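Local structure of putrescine aminotransferase (Halomonas elongata DSM 2581, 6GWI) at residues G117-L125 and H151-L160; I177-W185 and F197-K208. The protein probably transfers the amino group of amines such as putrescine to a keto acceptor, using pyridoxal-5'-phosphate as its cofactor. All blocks are in the same frame, centred on the assembly; numbering follows the deposited sequence.

Contact 1 is core throughout: the start of helix 117-134 meets the loop and short helix of 151-160 beside the cofactor and against the second subunit, so polar bonds dominate and few apolar groups meet. Contact 2 is only partly buried, its centre about 21 Å from that of contact 1. There strand 177-180 and the chain after it lie on helix 194-212, touching largely through carbon, sulfur and an aromatic pair, with no direct hydrogen bond between the segments and no neighbouring chain. The contacts share no helix or strand, yet they touch: H179 of contact 2 probably hydrogen-bonds through NE2 to L160 O of contact 1, and I177 packs on L160.

Contact 1 (G117-L125 and H151-L160); sequences GSEANDTVL and HGSTLAGMSL. With PLP (pyridoxal-5'-phosphate), chain D.
S118 sets its OG beside its own backbone N, opposite the carbonyl carbon (chi1 -68°), and D122, one helical turn on, holds its carboxylate in the same way, so both polar groups meet residues 152-156. T154 answers from the other direction: with chi1 at 54°, OG1 lies between its backbone N and carbonyl carbon, facing D122.

S118 OG works twice. It accepts from S153 N at 2.8 Å and donates to PLP O1P at 2.7 Å, while S118 N reaches the same O1P at 2.8 Å. G117 N adds a bond to O2P, so the first turn of the helix grips two phosphate oxygens. G152, with no side chain, brings its CA close against S118 OG and close to PLP C5A.

T154 OG1 bonds D122 OD1 at 2.4 Å, a length so short that its exact value is doubtful. The same OG1 accepts from G157 N at 3.0 Å, making T154 the N-cap of helix 155-160. A water bonds D122 OD2 at 2.6 Å and also A156 N, and OD2 takes a further bond from L155 N of the second subunit, so this carboxylate ties both chains together. Farther along the helix, L125 CD2 rests on A156 CB at 3.8 Å.

N121 crosses H151 at about a right angle, amide and imidazole planes 69° apart. N121 ND2 and H151 ND1 both hydrogen-bond D256 OD2, which helps to hold the amide and the ring through a single carboxylate oxygen. G117, S118, N121, H151 and G152 line one side of the PLP pocket, with the phosphate held at a helix N-terminus, as is characteristic of fold type I aminotransferases, to which class III belongs.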
loop_
_atom_site.group_PDB
_atom_site.type_symbol
_atom_site.label_atom_id
_atom_site.label_comp_id
_atom_site.label_asym_id
_atom_site.label_seq_id
_atom_site.Cartn_x
_atom_site.Cartn_y
_atom_site.Cartn_z
ATOM N N GLY B 117 -0.935 6.269 1.422
ATOM C CA GLY B 117 -0.980 7.427 0.548
ATOM C C GLY B 117 -0.430 7.143 -0.834
ATOM O O GLY B 117 -0.905 7.711 -1.821
ATOM N N SER B 118 0.562 6.255 -0.931
ATOM C CA SER B 118 1.104 5.883 -2.234
ATOM C C SER B 118 0.055 5.159 -3.073
ATOM O O SER B 118 -0.165 5.503 -4.240
ATOM C CB SER B 118 2.347 5.011 -2.056
ATOM O OG SER B 118 3.422 5.749 -1.498
ATOM N N GLU B 119 -0.591 4.135 -2.501
ATOM C CA GLU B 119 -1.646 3.433 -3.225
ATOM C C GLU B 119 -2.785 4.374 -3.589
ATOM O O GLU B 119 -3.444 4.186 -4.618
ATOM C CB GLU B 119 -2.179 2.269 -2.390
ATOM C CG GLU B 119 -1.213 1.112 -2.230
ATOM C CD GLU B 119 -1.754 0.040 -1.303
ATOM O OE1 GLU B 119 -1.155 -1.051 -1.241
ATOM O OE2 GLU B 119 -2.786 0.286 -0.643
ATOM N N ALA B 120 -3.047 5.370 -2.744
ATOM C CA ALA B 120 -4.038 6.382 -3.081
ATOM C C ALA B 120 -3.629 7.148 -4.332
ATOM O O ALA B 120 -4.467 7.437 -5.193
ATOM C CB ALA B 120 -4.231 7.335 -1.904
ATOM N N ASN B 121 -2.342 7.478 -4.461
ATOM C CA ASN B 121 -1.914 8.191 -5.662
ATOM C C ASN B 121 -1.906 7.278 -6.888
ATOM O O ASN B 121 -2.195 7.750 -7.993
ATOM C CB ASN B 121 -0.556 8.852 -5.433
ATOM C CG ASN B 121 -0.684 10.198 -4.725
ATOM O OD1 ASN B 121 -1.318 11.124 -5.237
ATOM N ND2 ASN B 121 -0.095 10.307 -3.542
ATOM N N ASP B 122 -1.629 5.976 -6.721
ATOM C CA ASP B 122 -1.839 5.038 -7.825
ATOM C C ASP B 122 -3.302 5.016 -8.248
ATOM O O ASP B 122 -3.615 4.963 -9.443
ATOM C CB ASP B 122 -1.416 3.617 -7.445
ATOM C CG ASP B 122 0.082 3.453 -7.344
ATOM O OD1 ASP B 122 0.661 3.939 -6.348
ATOM O OD2 ASP B 122 0.676 2.833 -8.255
ATOM N N THR B 123 -4.209 4.999 -7.269
ATOM C CA THR B 123 -5.635 5.056 -7.563
ATOM C C THR B 123 -5.975 6.333 -8.320
ATOM O O THR B 123 -6.694 6.306 -9.327
ATOM C CB THR B 123 -6.423 4.983 -6.254
ATOM O OG1 THR B 123 -5.969 3.862 -5.479
ATOM C CG2 THR B 123 -7.918 4.852 -6.514
ATOM N N VAL B 124 -5.452 7.468 -7.847
ATOM C CA VAL B 124 -5.639 8.741 -8.538
ATOM C C VAL B 124 -5.231 8.620 -9.999
ATOM O O VAL B 124 -5.957 9.047 -10.904
ATOM C CB VAL B 124 -4.841 9.850 -7.827
ATOM C CG1 VAL B 124 -4.649 11.061 -8.743
ATOM C CG2 VAL B 124 -5.530 10.257 -6.537
ATOM N N LEU B 125 -4.041 8.069 -10.249
ATOM C CA LEU B 125 -3.514 8.047 -11.610
ATOM C C LEU B 125 -4.396 7.212 -12.529
ATOM O O LEU B 125 -4.699 7.625 -13.654
ATOM C CB LEU B 125 -2.078 7.526 -11.604
ATOM C CG LEU B 125 -1.314 7.539 -12.931
ATOM C CD1 LEU B 125 -1.430 8.881 -13.633
ATOM C CD2 LEU B 125 0.151 7.215 -12.691
ATOM N N HIS B 151 4.664 12.401 -3.648
ATOM C CA HIS B 151 3.364 11.757 -3.793
ATOM C C HIS B 151 3.447 10.256 -3.542
ATOM O O HIS B 151 2.584 9.510 -4.009
ATOM C CB HIS B 151 2.785 12.041 -5.180
ATOM C CG HIS B 151 2.550 13.497 -5.441
ATOM N ND1 HIS B 151 1.634 14.242 -4.730
ATOM C CD2 HIS B 151 3.123 14.350 -6.324
ATOM C CE1 HIS B 151 1.648 15.489 -5.167
ATOM N NE2 HIS B 151 2.545 15.581 -6.133
ATOM N N GLY B 152 4.470 9.800 -2.829
ATOM C CA GLY B 152 4.569 8.417 -2.410
ATOM C C GLY B 152 5.734 7.700 -3.067
ATOM O O GLY B 152 6.577 8.295 -3.746
ATOM N N SER B 153 5.761 6.380 -2.855
ATOM C CA SER B 153 6.926 5.572 -3.189
ATOM C C SER B 153 6.592 4.333 -4.011
ATOM O O SER B 153 7.480 3.503 -4.244
ATOM C CB SER B 153 7.658 5.158 -1.909
ATOM O OG SER B 153 8.925 4.614 -2.210
ATOM N N THR B 154 5.346 4.165 -4.441
ATOM C CA THR B 154 5.094 3.256 -5.545
ATOM C C THR B 154 5.737 3.835 -6.801
ATOM O O THR B 154 6.223 4.971 -6.811
ATOM C CB THR B 154 3.599 3.068 -5.773
ATOM O OG1 THR B 154 2.995 4.355 -5.936
ATOM C CG2 THR B 154 2.952 2.329 -4.601
ATOM N N LEU B 155 5.735 3.057 -7.882
ATOM C CA LEU B 155 6.253 3.591 -9.136
ATOM C C LEU B 155 5.443 4.809 -9.575
ATOM O O LEU B 155 6.007 5.804 -10.042
ATOM C CB LEU B 155 6.263 2.518 -10.220
ATOM C CG LEU B 155 7.502 1.622 -10.354
ATOM C CD1 LEU B 155 7.644 1.193 -11.811
ATOM C CD2 LEU B 155 8.795 2.263 -9.887
ATOM N N ALA B 156 4.117 4.751 -9.427
ATOM C CA ALA B 156 3.286 5.905 -9.752
ATOM C C ALA B 156 3.591 7.075 -8.822
ATOM O O ALA B 156 3.800 8.205 -9.278
ATOM C CB ALA B 156 1.807 5.526 -9.677
ATOM N N GLY B 157 3.631 6.820 -7.514
ATOM C CA GLY B 157 3.901 7.898 -6.578
ATOM C C GLY B 157 5.255 8.542 -6.813
ATOM O O GLY B 157 5.379 9.769 -6.799
ATOM N N MET B 158 6.285 7.722 -7.042
ATOM C CA MET B 158 7.613 8.249 -7.339
ATOM C C MET B 158 7.626 9.015 -8.658
ATOM O O MET B 158 8.296 10.049 -8.775
ATOM C CB MET B 158 8.623 7.099 -7.363
ATOM C CG MET B 158 10.028 7.501 -7.756
ATOM S SD MET B 158 10.359 7.153 -9.489
ATOM C CE MET B 158 10.829 5.423 -9.418
ATOM N N SER B 159 6.904 8.519 -9.669
ATOM C CA SER B 159 6.835 9.215 -10.951
ATOM C C SER B 159 6.110 10.549 -10.818
ATOM O O SER B 159 6.508 11.547 -11.432
ATOM C CB SER B 159 6.123 8.344 -11.988
ATOM O OG SER B 159 6.796 7.116 -12.192
ATOM N N LEU B 160 5.023 10.573 -10.041
ATOM C CA LEU B 160 4.278 11.803 -9.811
ATOM C C LEU B 160 5.072 12.788 -8.969
ATOM O O LEU B 160 4.944 14.005 -9.151
ATOM C CB LEU B 160 2.949 11.492 -9.126
ATOM C CG LEU B 160 1.915 10.719 -9.940
ATOM C CD1 LEU B 160 0.829 10.161 -9.029
ATOM C CD2 LEU B 160 1.310 11.627 -11.005
HETATM N N1 PLP D . 1.610 12.073 -0.517
HETATM C C2 PLP D . 2.170 12.943 0.394
HETATM C C2A PLP D . 1.927 14.422 0.262
HETATM C C3 PLP D . 2.954 12.446 1.433
HETATM O O3 PLP D . 3.501 13.329 2.328
HETATM C C4 PLP D . 3.176 11.072 1.573
HETATM C C4A PLP D . 3.423 10.542 2.961
HETATM C C5 PLP D . 2.607 10.208 0.632
HETATM C C6 PLP D . 1.826 10.714 -0.402
HETATM C C5A PLP D . 2.815 8.711 0.708
HETATM O O4P PLP D . 2.032 8.112 1.714
HETATM P P PLP D . 2.438 6.638 2.221
HETATM O O1P PLP D . 2.401 5.683 1.051
HETATM O O2P PLP D . 1.473 6.205 3.299
HETATM O O3P PLP D . 3.834 6.683 2.786
HETATM O O HOH W 1 2.925 1.887 -9.160
#

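Contact 2 (I177-W185 and F197-K208)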
loop_
_atom_site.group_PDB
_atom_site.type_symbol
_atom_site.label_atom_id
_atom_site.label_comp_id
_atom_site.label_asym_id
_atom_site.label_seq_id
_atom_site.Cartn_x
_atom_site.Cartn_y
_atom_site.Cartn_z
ATOM N N ILE B 177 4.219 12.010 -17.264
ATOM C CA ILE B 177 4.242 12.904 -16.108
ATOM C C ILE B 177 5.236 14.022 -16.395
ATOM O O ILE B 177 6.415 13.752 -16.658
ATOM C CB ILE B 177 4.650 12.183 -14.814
ATOM C CG1 ILE B 177 3.923 10.850 -14.652
ATOM C CG2 ILE B 177 4.409 13.101 -13.614
ATOM C CD1 ILE B 177 2.447 10.950 -14.630
ATOM N N ALA B 178 4.779 15.268 -16.308
ATOM C CA ALA B 178 5.640 16.438 -16.406
ATOM C C ALA B 178 5.746 17.117 -15.044
ATOM O O ALA B 178 4.965 16.844 -14.129
ATOM C CB ALA B 178 5.114 17.426 -17.451
ATOM N N HIS B 179 6.746 17.986 -14.910
ATOM C CA HIS B 179 7.012 18.669 -13.648
ATOM C C HIS B 179 7.348 20.133 -13.877
ATOM O O HIS B 179 8.206 20.458 -14.701
ATOM C CB HIS B 179 8.144 17.968 -12.890
ATOM C CG HIS B 179 7.792 16.582 -12.458
ATOM N ND1 HIS B 179 8.069 15.468 -13.222
ATOM C CD2 HIS B 179 7.153 16.131 -11.354
ATOM C CE1 HIS B 179 7.629 14.390 -12.599
ATOM N NE2 HIS B 179 7.069 14.764 -11.463
ATOM N N ILE B 180 6.656 21.008 -13.152
ATOM C CA ILE B 180 6.903 22.439 -13.202
ATOM C C ILE B 180 7.597 22.860 -11.909
ATOM O O ILE B 180 7.725 22.085 -10.961
ATOM C CB ILE B 180 5.606 23.246 -13.420
ATOM C CG1 ILE B 180 4.640 23.019 -12.253
ATOM C CG2 ILE B 180 4.961 22.854 -14.740
ATOM C CD1 ILE B 180 3.364 23.828 -12.330
ATOM N N ARG B 181 8.041 24.113 -11.876
ATOM C CA ARG B 181 8.786 24.636 -10.742
ATOM C C ARG B 181 7.901 24.724 -9.501
ATOM O O ARG B 181 6.672 24.801 -9.582
ATOM C CB ARG B 181 9.352 26.014 -11.080
ATOM C CG ARG B 181 8.276 27.060 -11.336
ATOM C CD ARG B 181 8.865 28.349 -11.883
ATOM N NE ARG B 181 9.881 28.920 -11.006
ATOM C CZ ARG B 181 10.596 30.001 -11.300
ATOM N NH1 ARG B 181 10.407 30.630 -12.452
ATOM N NH2 ARG B 181 11.501 30.453 -10.444
ATOM N N GLN B 182 8.561 24.715 -8.314
ATOM C CA GLN B 182 7.867 24.720 -7.035
ATOM C C GLN B 182 7.771 26.135 -6.474
ATOM O O GLN B 182 8.689 26.942 -6.650
ATOM C CB GLN B 182 8.594 23.827 -6.024
ATOM C CG GLN B 182 10.054 24.205 -5.814
ATOM C CD GLN B 182 10.686 23.507 -4.623
ATOM O OE1 GLN B 182 9.993 22.959 -3.763
ATOM N NE2 GLN B 182 12.010 23.545 -4.556
ATOM N N PRO B 183 6.684 26.473 -5.767
ATOM C CA PRO B 183 6.554 27.835 -5.207
ATOM C C PRO B 183 7.344 28.026 -3.913
ATOM O O PRO B 183 6.804 28.386 -2.863
ATOM C CB PRO B 183 5.037 27.957 -5.003
ATOM C CG PRO B 183 4.589 26.559 -4.707
ATOM C CD PRO B 183 5.470 25.660 -5.545
ATOM N N TYR B 184 8.659 27.812 -3.996
ATOM C CA TYR B 184 9.564 27.898 -2.846
ATOM C C TYR B 184 10.298 29.234 -2.892
ATOM O O TYR B 184 11.374 29.349 -3.478
ATOM C CB TYR B 184 10.543 26.729 -2.867
ATOM C CG TYR B 184 11.505 26.660 -1.700
ATOM C CD1 TYR B 184 11.245 27.321 -0.505
ATOM C CD2 TYR B 184 12.672 25.911 -1.793
ATOM C CE1 TYR B 184 12.126 27.243 0.559
ATOM C CE2 TYR B 184 13.555 25.828 -0.739
ATOM C CZ TYR B 184 13.279 26.494 0.433
ATOM O OH TYR B 184 14.167 26.398 1.479
ATOM N N TRP B 185 9.735 30.245 -2.225
ATOM C CA TRP B 185 10.275 31.594 -2.358
ATOM C C TRP B 185 11.685 31.699 -1.782
ATOM O O TRP B 185 12.585 32.255 -2.424
ATOM C CB TRP B 185 9.358 32.613 -1.677
ATOM C CG TRP B 185 9.874 34.020 -1.816
ATOM C CD1 TRP B 185 9.756 34.830 -2.909
ATOM C CD2 TRP B 185 10.610 34.770 -0.839
ATOM N NE1 TRP B 185 10.364 36.038 -2.670
ATOM C CE2 TRP B 185 10.897 36.028 -1.408
ATOM C CE3 TRP B 185 11.050 34.502 0.461
ATOM C CZ2 TRP B 185 11.601 37.015 -0.721
ATOM C CZ3 TRP B 185 11.750 35.485 1.142
ATOM C CH2 TRP B 185 12.019 36.725 0.549
ATOM N N PHE B 197 6.570 36.297 -7.245
ATOM C CA PHE B 197 7.058 34.929 -7.373
ATOM C C PHE B 197 5.905 33.937 -7.441
ATOM O O PHE B 197 5.907 33.027 -8.279
ATOM C CB PHE B 197 7.979 34.596 -6.204
ATOM C CG PHE B 197 8.599 33.232 -6.291
ATOM C CD1 PHE B 197 9.506 32.937 -7.293
ATOM C CD2 PHE B 197 8.280 32.249 -5.373
ATOM C CE1 PHE B 197 10.085 31.689 -7.377
ATOM C CE2 PHE B 197 8.855 30.996 -5.453
ATOM C CZ PHE B 197 9.759 30.717 -6.456
ATOM N N GLY B 198 4.909 34.096 -6.568
ATOM C CA GLY B 198 3.768 33.197 -6.599
ATOM C C GLY B 198 3.081 33.176 -7.949
ATOM O O GLY B 198 2.658 32.121 -8.427
ATOM N N GLN B 199 2.976 34.339 -8.592
ATOM C CA GLN B 199 2.320 34.408 -9.892
ATOM C C GLN B 199 3.179 33.777 -10.979
ATOM O O GLN B 199 2.654 33.118 -11.885
ATOM C CB GLN B 199 1.990 35.865 -10.215
ATOM C CG GLN B 199 1.003 36.472 -9.225
ATOM C CD GLN B 199 0.847 37.969 -9.373
ATOM O OE1 GLN B 199 1.741 38.653 -9.872
ATOM N NE2 GLN B 199 -0.294 38.489 -8.938
ATOM N N THR B 200 4.499 33.948 -10.901
ATOM C CA THR B 200 5.389 33.283 -11.846
ATOM C C THR B 200 5.239 31.768 -11.768
ATOM O O THR B 200 5.141 31.084 -12.791
ATOM C CB THR B 200 6.837 33.688 -11.568
ATOM O OG1 THR B 200 6.984 35.100 -11.758
ATOM C CG2 THR B 200 7.800 32.950 -12.487
ATOM N N CYS B 201 5.204 31.224 -10.549
ATOM C CA CYS B 201 5.103 29.775 -10.395
ATOM C C CYS B 201 3.744 29.253 -10.845
ATOM O O CYS B 201 3.654 28.120 -11.333
ATOM C CB CYS B 201 5.402 29.402 -8.947
ATOM S SG CYS B 201 7.121 29.751 -8.508
ATOM N N ALA B 202 2.683 30.049 -10.687
ATOM C CA ALA B 202 1.391 29.684 -11.260
ATOM C C ALA B 202 1.428 29.745 -12.784
ATOM O O ALA B 202 0.842 28.893 -13.460
ATOM C CB ALA B 202 0.292 30.598 -10.718
ATOM N N GLU B 203 2.091 30.762 -13.346
ATOM C CA GLU B 203 2.192 30.860 -14.799
ATOM C C GLU B 203 2.978 29.693 -15.382
ATOM O O GLU B 203 2.768 29.322 -16.543
ATOM C CB GLU B 203 2.835 32.189 -15.198
ATOM C CG GLU B 203 2.993 32.387 -16.707
ATOM C CD GLU B 203 1.709 32.136 -17.486
ATOM O OE1 GLU B 203 0.612 32.329 -16.921
ATOM O OE2 GLU B 203 1.800 31.748 -18.671
ATOM N N ALA B 204 3.885 29.103 -14.597
ATOM C CA ALA B 204 4.615 27.929 -15.062
ATOM C C ALA B 204 3.669 26.788 -15.405
ATOM O O ALA B 204 3.944 26.012 -16.328
ATOM C CB ALA B 204 5.621 27.477 -14.002
ATOM N N LEU B 205 2.558 26.661 -14.675
ATOM C CA LEU B 205 1.565 25.645 -15.006
ATOM C C LEU B 205 0.972 25.891 -16.388
ATOM O O LEU B 205 0.902 24.977 -17.219
ATOM C CB LEU B 205 0.462 25.621 -13.949
ATOM C CG LEU B 205 -0.694 24.668 -14.255
ATOM C CD1 LEU B 205 -0.184 23.226 -14.355
ATOM C CD2 LEU B 205 -1.793 24.780 -13.210
ATOM N N GLU B 206 0.532 27.123 -16.651
ATOM C CA GLU B 206 -0.001 27.440 -17.971
ATOM C C GLU B 206 1.031 27.152 -19.054
ATOM O O GLU B 206 0.699 26.597 -20.109
ATOM C CB GLU B 206 -0.437 28.904 -18.032
ATOM C CG GLU B 206 -0.884 29.340 -19.420
ATOM C CD GLU B 206 -1.857 30.503 -19.390
ATOM O OE1 GLU B 206 -1.613 31.468 -18.637
ATOM O OE2 GLU B 206 -2.876 30.445 -20.112
ATOM N N GLU B 207 2.290 27.527 -18.812
ATOM C CA GLU B 207 3.337 27.271 -19.793
ATOM C C GLU B 207 3.449 25.782 -20.088
ATOM O O GLU B 207 3.536 25.374 -21.253
ATOM C CB GLU B 207 4.675 27.812 -19.285
ATOM C CG GLU B 207 4.714 29.320 -19.085
ATOM C CD GLU B 207 5.938 29.778 -18.313
ATOM O OE1 GLU B 207 6.988 29.106 -18.404
ATOM O OE2 GLU B 207 5.853 30.812 -17.616
ATOM N N LYS B 208 3.422 24.949 -19.047
ATOM C CA LYS B 208 3.555 23.515 -19.265
ATOM C C LYS B 208 2.364 22.981 -20.054
ATOM O O LYS B 208 2.528 22.163 -20.967
ATOM C CB LYS B 208 3.663 22.786 -17.929
ATOM C CG LYS B 208 4.212 21.378 -18.051
ATOM C CD LYS B 208 5.701 21.478 -18.357
ATOM C CE LYS B 208 6.212 20.461 -19.338
ATOM N NZ LYS B 208 7.698 20.594 -19.401
HETATM O O HOH W 2 8.535 18.210 -17.185
HETATM O O HOH W 3 3.994 25.898 -9.617
#
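W185 turns the edge of its indole toward one face of F197, an offset edge-to-face pair with the five-membered ring and phenyl centroids 5.6 Å apart and the planes at 72°. C201 SG lies over the opposite face of F197, 3.5 Å above its plane and offset toward the rim, leaving the phenyl group between indole and thiol. F197 CE2 comes 3.4 Å from W185 N, at an oblique angle to the ring.

R181 lies lengthwise along the helix. Its CG packs on A204 CB at 3.8 Å, NE passes C201 SG, NH1 reaches T200 CG2 at 3.5 Å, and NH2 ends 3.6 Å from F197 CE1. That nitrogen sits at the rim of the phenyl ring, near its plane, and the guanidinium stands almost perpendicular to the ring, so this is an edge contact and not a cation-pi stack. A water donates to both R181 O and C201 O, bridging the two backbones.

At the other end the I180 and K208 side chains run alongside each other, pointing opposite ways. I180 CG2 presses on K208 CB at a tight 3.4 Å, while CD1 points onto L205. Bends at chi2 and chi3 carry the K208 chain along A178 CB, and its NZ forms a salt bridge with E211.

Segment 197-208 runs back at 150° to strand 177-180, at one edge of the parallel sheet within this chain. It belongs to helix 194-212, which strand 217-222 follows: a beta-alpha-beta crossover passing strand 142-146. F220 touches I180 and L205 from that sheet, and helix 238-248 packs alongside through Y238 on P183 and C201.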